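Cellulase (Uncultured bacterium, PDB 6XSO) hydrolyses internal beta-1,4 bonds of cellulose and probably of other plant glucans and xylans, as a broad-specificity GH5_4 endoglucanase. Local coordinates at residues Gly208-Phe213 with Val255-Glu260; Ala270-Ala275 with Phe329-Asp334; Thr319-Arg324 with Gln365-Glu370. All coordinates share one frame; numbering follows the deposited sequence. Where two conformers were deposited one is given.

Contact 1: Gly208-Phe213 with Val255-Glu260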
loop_
_atom_site.group_PDB
_atom_site.type_symbol
_atom_site.label_atom_id
_atom_site.label_comp_id
_atom_site.label_asym_id
_atom_site.label_seq_id
_atom_site.Cartn_x
_atom_site.Cartn_y
_atom_site.Cartn_z
ATOM N N GLY A 208 -5.077 -13.975 10.225
ATOM C CA GLY A 208 -5.251 -13.485 11.583
ATOM C C GLY A 208 -4.980 -11.999 11.710
ATOM O O GLY A 208 -5.766 -11.272 12.314
ATOM N N TYR A 209 -3.865 -11.529 11.140
ATOM C CA TYR A 209 -3.586 -10.094 11.173
ATOM C C TYR A 209 -4.679 -9.308 10.451
ATOM O O TYR A 209 -5.096 -8.234 10.918
ATOM C CB TYR A 209 -2.211 -9.812 10.575
ATOM C CG TYR A 209 -1.050 -9.999 11.543
ATOM C CD1 TYR A 209 -0.897 -9.150 12.635
ATOM C CD2 TYR A 209 -0.103 -11.015 11.364
ATOM C CE1 TYR A 209 0.144 -9.299 13.525
ATOM C CE2 TYR A 209 0.966 -11.153 12.241
ATOM C CZ TYR A 209 1.076 -10.296 13.317
ATOM O OH TYR A 209 2.101 -10.350 14.229
ATOM N N ALA A 210 -5.176 -9.832 9.329
ATOM C CA ALA A 210 -6.255 -9.161 8.602
ATOM C C ALA A 210 -7.507 -9.023 9.467
ATOM O O ALA A 210 -8.118 -7.948 9.518
ATOM C CB ALA A 210 -6.560 -9.912 7.304
ATOM N N ARG A 211 -7.907 -10.108 10.147
ATOM C CA ARG A 211 -9.036 -10.082 11.072
ATOM C C ARG A 211 -8.795 -9.097 12.209
ATOM O O ARG A 211 -9.681 -8.310 12.577
ATOM C CB ARG A 211 -9.206 -11.459 11.715
ATOM C CG ARG A 211 -9.913 -12.526 10.937
ATOM C CD ARG A 211 -10.410 -13.625 11.903
ATOM N NE ARG A 211 -9.392 -14.148 12.829
ATOM C CZ ARG A 211 -8.475 -15.069 12.514
ATOM N NH1 ARG A 211 -8.407 -15.571 11.292
ATOM N NH2 ARG A 211 -7.608 -15.489 13.429
ATOM N N SER A 212 -7.602 -9.159 12.799
ATOM C CA SER A 212 -7.277 -8.286 13.914
ATOM C C SER A 212 -7.373 -6.825 13.505
ATOM O O SER A 212 -7.878 -6.003 14.272
ATOM C CB SER A 212 -5.872 -8.597 14.420
ATOM O OG SER A 212 -5.866 -9.694 15.319
ATOM N N PHE A 213 -6.868 -6.492 12.310
ATOM C CA PHE A 213 -6.930 -5.130 11.782
ATOM C C PHE A 213 -8.363 -4.662 11.660
ATOM O O PHE A 213 -8.730 -3.602 12.178
ATOM C CB PHE A 213 -6.242 -5.128 10.421
ATOM C CG PHE A 213 -6.572 -3.959 9.529
ATOM C CD1 PHE A 213 -6.159 -2.675 9.839
ATOM C CD2 PHE A 213 -7.243 -4.174 8.335
ATOM C CE1 PHE A 213 -6.431 -1.611 8.972
ATOM C CE2 PHE A 213 -7.510 -3.138 7.462
ATOM C CZ PHE A 213 -7.099 -1.851 7.775
ATOM N N VAL A 255 -8.206 -15.043 3.320
ATOM C CA VAL A 255 -9.574 -15.100 3.812
ATOM C C VAL A 255 -10.002 -13.681 4.154
ATOM O O VAL A 255 -9.341 -12.992 4.951
ATOM C CB VAL A 255 -9.706 -16.036 5.023
ATOM C CG1 VAL A 255 -11.074 -15.837 5.674
ATOM C CG2 VAL A 255 -9.489 -17.486 4.624
ATOM N N ILE A 256 -11.078 -13.231 3.519
ATOM C CA ILE A 256 -11.646 -11.921 3.842
ATOM C C ILE A 256 -12.276 -11.989 5.229
ATOM O O ILE A 256 -13.104 -12.880 5.481
ATOM C CB ILE A 256 -12.692 -11.529 2.797
ATOM C CG1 ILE A 256 -12.096 -11.487 1.385
ATOM C CG2 ILE A 256 -13.302 -10.184 3.180
ATOM C CD1 ILE A 256 -10.932 -10.544 1.223
ATOM N N PRO A 257 -11.946 -11.081 6.149
ATOM C CA PRO A 257 -12.473 -11.211 7.510
ATOM C C PRO A 257 -13.990 -11.221 7.566
ATOM O O PRO A 257 -14.680 -10.566 6.779
ATOM C CB PRO A 257 -11.898 -9.992 8.233
ATOM C CG PRO A 257 -10.603 -9.758 7.555
ATOM C CD PRO A 257 -10.852 -10.094 6.086
ATOM N N GLN A 258 -14.496 -11.981 8.529
ATOM C CA GLN A 258 -15.929 -12.075 8.745
ATOM C C GLN A 258 -16.523 -10.693 8.955
ATOM O O GLN A 258 -15.945 -9.838 9.635
ATOM C CB GLN A 258 -16.204 -12.944 9.975
ATOM C CG GLN A 258 -17.674 -13.207 10.226
ATOM C CD GLN A 258 -17.906 -14.176 11.376
ATOM O OE1 GLN A 258 -17.727 -13.830 12.545
ATOM N NE2 GLN A 258 -18.300 -15.402 11.046
ATOM N N GLY A 259 -17.693 -10.485 8.363
ATOM C CA GLY A 259 -18.414 -9.252 8.505
ATOM C C GLY A 259 -18.143 -8.243 7.422
ATOM O O GLY A 259 -18.883 -7.252 7.319
ATOM N N GLU A 260 -17.108 -8.451 6.611
ATOM C CA GLU A 260 -16.737 -7.491 5.580
ATOM C C GLU A 260 -17.433 -7.835 4.272
ATOM O O GLU A 260 -17.605 -9.011 3.935
ATOM C CB GLU A 260 -15.219 -7.486 5.403
ATOM C CG GLU A 260 -14.477 -6.997 6.639
ATOM C CD GLU A 260 -14.810 -5.555 6.973
ATOM O OE1 GLU A 260 -14.658 -4.718 6.059
ATOM O OE2 GLU A 260 -15.232 -5.268 8.124
#
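The Pro257 ring overlaps the backbone of Ala210 and Arg211, on a turn of helix 196-219. The fold is the TIM barrel of glycosyl hydrolase family 5. Helix 196-219 belongs to its outer layer. Segment 255-260 is part of the loop that leads into strand 264-270. CG does most of the touching. Pro257 CG lies 3.6 Å from Ala210 O and 3.8 Å from Arg211 N, against the peptide that joins the two residues. It also meets a methyl group: Pro257 CG is 4.1 Å from Ala210 CB. On the arginine side, Pro257 CB is 4.2 Å from Arg211 CG. The aliphatic start of the arginine therefore borders the proline, and its charged end lies apart from the ring. The guanidinium folds back along its own helix, where one face lies over CA of Gly208. No hydrogen bond crosses between the segments. The contact is small and apolar.

Other partners hold the two segments in place. Ala210 also touches Val231 of strand 229-232, so the residue sits between the barrel wall and the loop. Pro257 reaches Val214 one turn further along the helix. Polar ties lie at both ends of the loop segment: Val255 N bonds to Asn207 OD1, and Glu260 OE1 forms a salt bridge with Arg218. After the proline the chain reverses in a type II beta turn from Pro257 to Glu260. Gly259 takes a positive phi of 94°, where a CB would clash with the carbonyl oxygen of Gln258. The turn is closed by Glu260 N, which donates to Pro257 O at 3.2 Å.

Contact 2: Ala270-Ala275 with Phe329-Asp334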
loop_
_atom_site.group_PDB
_atom_site.type_symbol
_atom_site.label_atom_id
_atom_site.label_comp_id
_atom_site.label_asym_id
_atom_site.label_seq_id
_atom_site.Cartn_x
_atom_site.Cartn_y
_atom_site.Cartn_z
ATOM N N ALA A 270 3.026 -4.931 -7.764
ATOM C CA ALA A 270 3.460 -5.528 -9.026
ATOM C C ALA A 270 4.629 -4.752 -9.608
ATOM O O ALA A 270 4.505 -3.555 -9.902
ATOM C CB ALA A 270 2.316 -5.531 -10.041
ATOM N N TYR A 271 5.735 -5.460 -9.844
ATOM C CA TYR A 271 6.913 -4.894 -10.499
ATOM C C TYR A 271 7.324 -5.830 -11.628
ATOM O O TYR A 271 8.329 -6.542 -11.536
ATOM C CB TYR A 271 8.036 -4.709 -9.488
ATOM C CG TYR A 271 7.750 -3.659 -8.434
ATOM C CD1 TYR A 271 8.185 -2.361 -8.593
ATOM C CD2 TYR A 271 7.090 -3.976 -7.255
ATOM C CE1 TYR A 271 7.965 -1.402 -7.612
ATOM C CE2 TYR A 271 6.860 -3.034 -6.279
ATOM C CZ TYR A 271 7.310 -1.749 -6.447
ATOM O OH TYR A 271 7.133 -0.787 -5.479
ATOM N N PRO A 272 6.553 -5.854 -12.709
ATOM C CA PRO A 272 6.809 -6.831 -13.774
ATOM C C PRO A 272 8.141 -6.590 -14.464
ATOM O O PRO A 272 8.609 -5.458 -14.588
ATOM C CB PRO A 272 5.659 -6.595 -14.761
ATOM C CG PRO A 272 4.628 -5.839 -14.012
ATOM C CD PRO A 272 5.332 -5.070 -12.932
ATOM N N THR A 273 8.702 -7.666 -14.998
ATOM C CA THR A 273 9.907 -7.564 -15.805
ATOM C C THR A 273 9.531 -7.219 -17.242
ATOM O O THR A 273 8.709 -7.904 -17.861
ATOM C CB THR A 273 10.666 -8.887 -15.764
ATOM O OG1 THR A 273 11.034 -9.213 -14.414
ATOM C CG2 THR A 273 11.928 -8.789 -16.580
ATOM N N ILE A 274 10.117 -6.144 -17.766
ATOM C CA ILE A 274 9.945 -5.791 -19.170
ATOM C C ILE A 274 11.235 -5.925 -19.964
ATOM O O ILE A 274 11.172 -6.104 -21.188
ATOM C CB ILE A 274 9.325 -4.391 -19.358
ATOM C CG1 ILE A 274 10.265 -3.282 -18.887
ATOM C CG2 ILE A 274 7.976 -4.315 -18.648
ATOM C CD1 ILE A 274 9.798 -1.857 -19.305
ATOM N N ALA A 275 12.393 -5.878 -19.320
ATOM C CA ALA A 275 13.645 -6.016 -20.050
ATOM C C ALA A 275 13.748 -7.389 -20.700
ATOM O O ALA A 275 13.464 -8.416 -20.075
ATOM C CB ALA A 275 14.813 -5.782 -19.096
ATOM N N PHE A 329 7.217 3.167 -21.258
ATOM C CA PHE A 329 6.012 3.963 -21.461
ATOM C C PHE A 329 4.906 3.153 -22.140
ATOM O O PHE A 329 3.726 3.349 -21.836
ATOM C CB PHE A 329 6.351 5.224 -22.265
ATOM C CG PHE A 329 7.116 6.290 -21.486
ATOM C CD1 PHE A 329 7.506 6.122 -20.168
ATOM C CD2 PHE A 329 7.429 7.483 -22.096
ATOM C CE1 PHE A 329 8.198 7.139 -19.490
ATOM C CE2 PHE A 329 8.106 8.485 -21.419
ATOM C CZ PHE A 329 8.492 8.318 -20.143
ATOM N N GLN A 330 5.261 2.260 -23.071
ATOM C CA GLN A 330 4.250 1.392 -23.671
ATOM C C GLN A 330 3.687 0.432 -22.635
ATOM O O GLN A 330 2.491 0.110 -22.657
ATOM C CB GLN A 330 4.853 0.621 -24.844
ATOM C CG GLN A 330 5.412 1.517 -25.925
ATOM C CD GLN A 330 6.295 0.760 -26.899
ATOM O OE1 GLN A 330 5.901 -0.281 -27.436
ATOM N NE2 GLN A 330 7.502 1.270 -27.126
ATOM N N PHE A 331 4.540 -0.029 -21.718
ATOM C CA PHE A 331 4.086 -0.863 -20.612
ATOM C C PHE A 331 3.118 -0.088 -19.724
ATOM O O PHE A 331 2.048 -0.597 -19.358
ATOM C CB PHE A 331 5.308 -1.368 -19.814
ATOM C CG PHE A 331 4.989 -1.784 -18.400
ATOM C CD1 PHE A 331 4.292 -2.949 -18.159
ATOM C CD2 PHE A 331 5.381 -1.006 -17.328
ATOM C CE1 PHE A 331 3.984 -3.339 -16.871
ATOM C CE2 PHE A 331 5.065 -1.376 -16.037
ATOM C CZ PHE A 331 4.378 -2.550 -15.810
ATOM N N VAL A 332 3.489 1.155 -19.367
ATOM C CA VAL A 332 2.633 2.023 -18.550
ATOM C C VAL A 332 1.257 2.165 -19.188
ATOM O O VAL A 332 0.220 2.014 -18.526
ATOM C CB VAL A 332 3.305 3.401 -18.368
ATOM C CG1 VAL A 332 2.304 4.469 -17.944
ATOM C CG2 VAL A 332 4.489 3.295 -17.410
ATOM N N ASP A 333 1.228 2.532 -20.467
ATOM C CA ASP A 333 -0.047 2.752 -21.136
ATOM C C ASP A 333 -0.965 1.551 -20.950
ATOM O O ASP A 333 -2.148 1.692 -20.622
ATOM C CB ASP A 333 0.177 2.939 -22.641
ATOM C CG ASP A 333 0.801 4.271 -23.009
ATOM O OD1 ASP A 333 0.955 5.149 -22.153
ATOM O OD2 ASP A 333 1.146 4.435 -24.204
ATOM N N ASP A 334 -0.431 0.354 -21.207
ATOM C CA ASP A 334 -1.257 -0.853 -21.196
ATOM C C ASP A 334 -1.602 -1.292 -19.774
ATOM O O ASP A 334 -2.711 -1.786 -19.526
ATOM C CB ASP A 334 -0.542 -1.965 -21.961
ATOM C CG ASP A 334 -1.302 -3.280 -21.914
ATOM O OD1 ASP A 334 -2.303 -3.403 -22.666
ATOM O OD2 ASP A 334 -0.878 -4.164 -21.125
#
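Phe331 reaches from helix 325-341 to the loop after strand 264-270. Phe331 CB lies 4.1 Å from Ile274 CG2. With CG anti to the backbone N (chi1 158°), the ring projects toward the loop. Phe331 CG meets Ile274 CG2 at 3.9 Å, and CD1 also touches this methyl. The methyl sits over one ring face, 25° off the normal, in a CH-pi contact. Further out, CE1 meets Pro272 CG. At the tip, Phe331 CZ touches Pro272 CG at 3.8 Å and Pro272 CD at 3.9 Å. Pro272 CG stands oblique to the ring, and the two side chains cross at about a right angle. Phe331 thus packs on two residues that flank Thr273 in the loop.

Ile282 of helix 279-298 touches both Ile274 and Phe331, and Phe335 meets the Phe331 ring. The cluster joins the loop to two outer helices of the TIM barrel. Without the ring, as with an alanine here, Ile274 CG2 would probably lose the face it sits on and a gap would open beside Pro272. With no polar tie between the segments, the contact depends on shape and apolar burial, the CH-pi interaction included.

Contact 3: Thr319-Arg324 with Gln365-Glu370. With LMR ((2S)-2-hydroxybutanedioic acid), chain C.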
loop_
_atom_site.group_PDB
_atom_site.type_symbol
_atom_site.label_atom_id
_atom_site.label_comp_id
_atom_site.label_asym_id
_atom_site.label_seq_id
_atom_site.Cartn_x
_atom_site.Cartn_y
_atom_site.Cartn_z
ATOM N N THR A 319 17.949 1.672 -14.467
ATOM C CA THR A 319 16.518 1.450 -14.447
ATOM C C THR A 319 16.001 1.294 -15.877
ATOM O O THR A 319 16.705 1.586 -16.852
ATOM C CB THR A 319 15.795 2.627 -13.820
ATOM O OG1 THR A 319 15.975 3.778 -14.662
ATOM C CG2 THR A 319 16.317 2.917 -12.419
ATOM N N ASP A 320 14.753 0.813 -15.999
ATOM C CA ASP A 320 14.133 0.762 -17.323
ATOM C C ASP A 320 13.773 2.154 -17.829
ATOM O O ASP A 320 13.730 2.376 -19.043
ATOM C CB ASP A 320 12.899 -0.135 -17.300
ATOM C CG ASP A 320 13.238 -1.576 -17.041
ATOM O OD1 ASP A 320 14.260 -2.062 -17.565
ATOM O OD2 ASP A 320 12.504 -2.221 -16.271
ATOM N N TYR A 321 13.536 3.108 -16.932
ATOM C CA TYR A 321 13.307 4.486 -17.369
ATOM C C TYR A 321 14.501 5.031 -18.149
ATOM O O TYR A 321 14.336 5.770 -19.135
ATOM C CB TYR A 321 13.008 5.327 -16.117
ATOM C CG TYR A 321 12.815 6.784 -16.373
ATOM C CD1 TYR A 321 11.593 7.272 -16.818
ATOM C CD2 TYR A 321 13.853 7.686 -16.175
ATOM C CE1 TYR A 321 11.413 8.620 -17.058
ATOM C CE2 TYR A 321 13.677 9.037 -16.412
ATOM C CZ TYR A 321 12.449 9.497 -16.849
ATOM O OH TYR A 321 12.260 10.838 -17.079
ATOM N N ASP A 322 15.714 4.675 -17.730
ATOM C CA ASP A 322 16.915 5.108 -18.421
ATOM C C ASP A 322 17.229 4.227 -19.625
ATOM O O ASP A 322 17.584 4.736 -20.695
ATOM C CB ASP A 322 18.101 5.095 -17.452
ATOM C CG ASP A 322 18.093 6.281 -16.496
ATOM O OD1 ASP A 322 17.477 7.318 -16.823
ATOM O OD2 ASP A 322 18.710 6.173 -15.416
ATOM N N ALA A 323 17.081 2.913 -19.480
ATOM C CA ALA A 323 17.605 1.999 -20.484
ATOM C C ALA A 323 16.639 1.695 -21.618
ATOM O O ALA A 323 17.098 1.354 -22.717
ATOM C CB ALA A 323 17.999 0.668 -19.841
ATOM N N ARG A 324 15.334 1.748 -21.373
ATOM C CA ARG A 324 14.325 1.350 -22.360
ATOM C C ARG A 324 13.056 2.159 -22.100
ATOM O O ARG A 324 11.984 1.626 -21.794
ATOM C CB ARG A 324 14.099 -0.162 -22.323
ATOM C CG ARG A 324 13.838 -0.778 -20.943
ATOM C CD ARG A 324 13.921 -2.322 -20.924
ATOM N NE ARG A 324 15.214 -2.773 -21.415
ATOM C CZ ARG A 324 16.330 -2.819 -20.692
ATOM N NH1 ARG A 324 16.313 -2.463 -19.408
ATOM N NH2 ARG A 324 17.472 -3.197 -21.259
ATOM N N GLN A 365 10.727 13.448 -13.131
ATOM C CA GLN A 365 10.329 12.569 -14.236
ATOM C C GLN A 365 8.995 13.075 -14.790
ATOM O O GLN A 365 7.969 12.385 -14.721
ATOM C CB GLN A 365 10.277 11.110 -13.804
ATOM C CG GLN A 365 11.576 10.616 -13.154
ATOM C CD GLN A 365 11.495 9.167 -12.716
ATOM O OE1 GLN A 365 10.469 8.717 -12.200
ATOM N NE2 GLN A 365 12.568 8.417 -12.957
ATOM N N ALA A 366 9.020 14.280 -15.361
ATOM C CA ALA A 366 7.788 14.880 -15.865
ATOM C C ALA A 366 7.174 14.035 -16.963
ATOM O O ALA A 366 5.947 13.881 -17.020
ATOM C CB ALA A 366 8.048 16.291 -16.385
ATOM N N ASP A 367 8.008 13.477 -17.843
ATOM C CA ASP A 367 7.487 12.668 -18.938
ATOM C C ASP A 367 6.720 11.450 -18.418
ATOM O O ASP A 367 5.621 11.151 -18.905
ATOM C CB ASP A 367 8.602 12.305 -19.927
ATOM C CG ASP A 367 9.830 11.681 -19.277
ATOM O OD1 ASP A 367 9.918 11.512 -18.041
ATOM O OD2 ASP A 367 10.741 11.339 -20.065
ATOM N N LEU A 368 7.258 10.766 -17.404
ATOM C CA LEU A 368 6.584 9.592 -16.859
ATOM C C LEU A 368 5.309 9.966 -16.112
ATOM O O LEU A 368 4.288 9.280 -16.242
ATOM C CB LEU A 368 7.545 8.840 -15.951
ATOM C CG LEU A 368 6.949 7.599 -15.285
ATOM C CD1 LEU A 368 6.422 6.566 -16.227
ATOM C CD2 LEU A 368 8.018 6.970 -14.397
ATOM N N ALA A 369 5.346 11.045 -15.326
ATOM C CA ALA A 369 4.145 11.480 -14.623
ATOM C C ALA A 369 3.018 11.755 -15.606
ATOM O O ALA A 369 1.882 11.299 -15.412
ATOM C CB ALA A 369 4.466 12.716 -13.784
ATOM N N GLU A 370 3.328 12.481 -16.686
ATOM C CA GLU A 370 2.318 12.791 -17.688
ATOM C C GLU A 370 1.855 11.525 -18.388
ATOM O O GLU A 370 0.667 11.384 -18.698
ATOM C CB GLU A 370 2.856 13.801 -18.708
ATOM C CG GLU A 370 1.801 14.167 -19.741
ATOM C CD GLU A 370 2.108 15.431 -20.526
ATOM O OE1 GLU A 370 3.223 15.976 -20.396
ATOM O OE2 GLU A 370 1.213 15.871 -21.278
HETATM C C1 LMR C . 14.158 -2.953 -25.480
HETATM O O1A LMR C . 15.169 -2.661 -24.760
HETATM O O1B LMR C . 13.766 -4.140 -25.605
HETATM C C2 LMR C . 13.387 -1.850 -26.211
HETATM O O2 LMR C . 14.179 -0.708 -26.061
HETATM C C3 LMR C . 13.139 -2.172 -27.671
HETATM C C4 LMR C . 12.569 -0.924 -28.352
HETATM O O4A LMR C . 12.618 -0.825 -29.610
HETATM O O4B LMR C . 12.051 0.016 -27.682
#
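Tyr321 OH donates to Asp367 OD1 at 2.6 Å. The oxygen uses its syn lone pair and lies at the edge of the phenol ring, in its plane. The backbone N-H of Leu368 makes a weak bond to the same oxygen. The carboxylate stands almost upright to the phenol ring, with the planes 85° apart. Gln365 comes over one face. Gln365 NE2 is 3.5 Å from Tyr321 CD2, toward the rim, and the amide is tilted by 39° to the ring. Tyr321 CE1 also touches Leu368 CB at 4.0 Å, which stands oblique to the ring.

Tyr321 has CG anti to the backbone N (chi1 177°), which carries the ring out from short helix 320-323 to the start of helix 366-377. That helix follows the last strand of the TIM barrel, and Gln365 is its N-cap residue. The Gln365 amide is fixed at its other end, where OE1 accepts from Leu352 N. Asp367 OD2 forms a salt bridge with Lys325, which also makes a weak hydrogen bond to Tyr321 OH. A positive charge there would probably favour an ionised carboxylate.

The short helix is held from its own side. Thr319 OG1 caps it by accepting from Asp322 N at 3.2 Å. Asp320 OD1 forms a salt bridge with Arg324 NH1 at 2.8 Å, in the guanidinium plane. Asn313 ND2 also bonds to that oxygen, and Thr311 OG1 to OD2. Beyond them, Arg324 NE makes a weak 3.3 Å hydrogen bond to O1A of a bound (2S)-2-hydroxybutanedioic acid.

In the fold
From the N terminus, contact 1 comes first. It closes a loop of 41 residues through strand 229-232, bringing the chain back to helix 196-219 before strand 264-270 begins. Contact 2 opens at the end of that strand and closes on helix 325-341, past helix 279-298 and strand 304-309. Contact 3 opens at 319-324, before contact 2 has closed, and ends on helix 366-377. Contacts 2 and 3 therefore cross, while contact 1 stands in series with both. The centres of contacts 2 and 3 lie about 11 Å apart, and Phe329 touches Asp367 and Leu368 between them. Contact 1 is on the opposite side of the chain's centre, about 32 Å from contact 2 between centres.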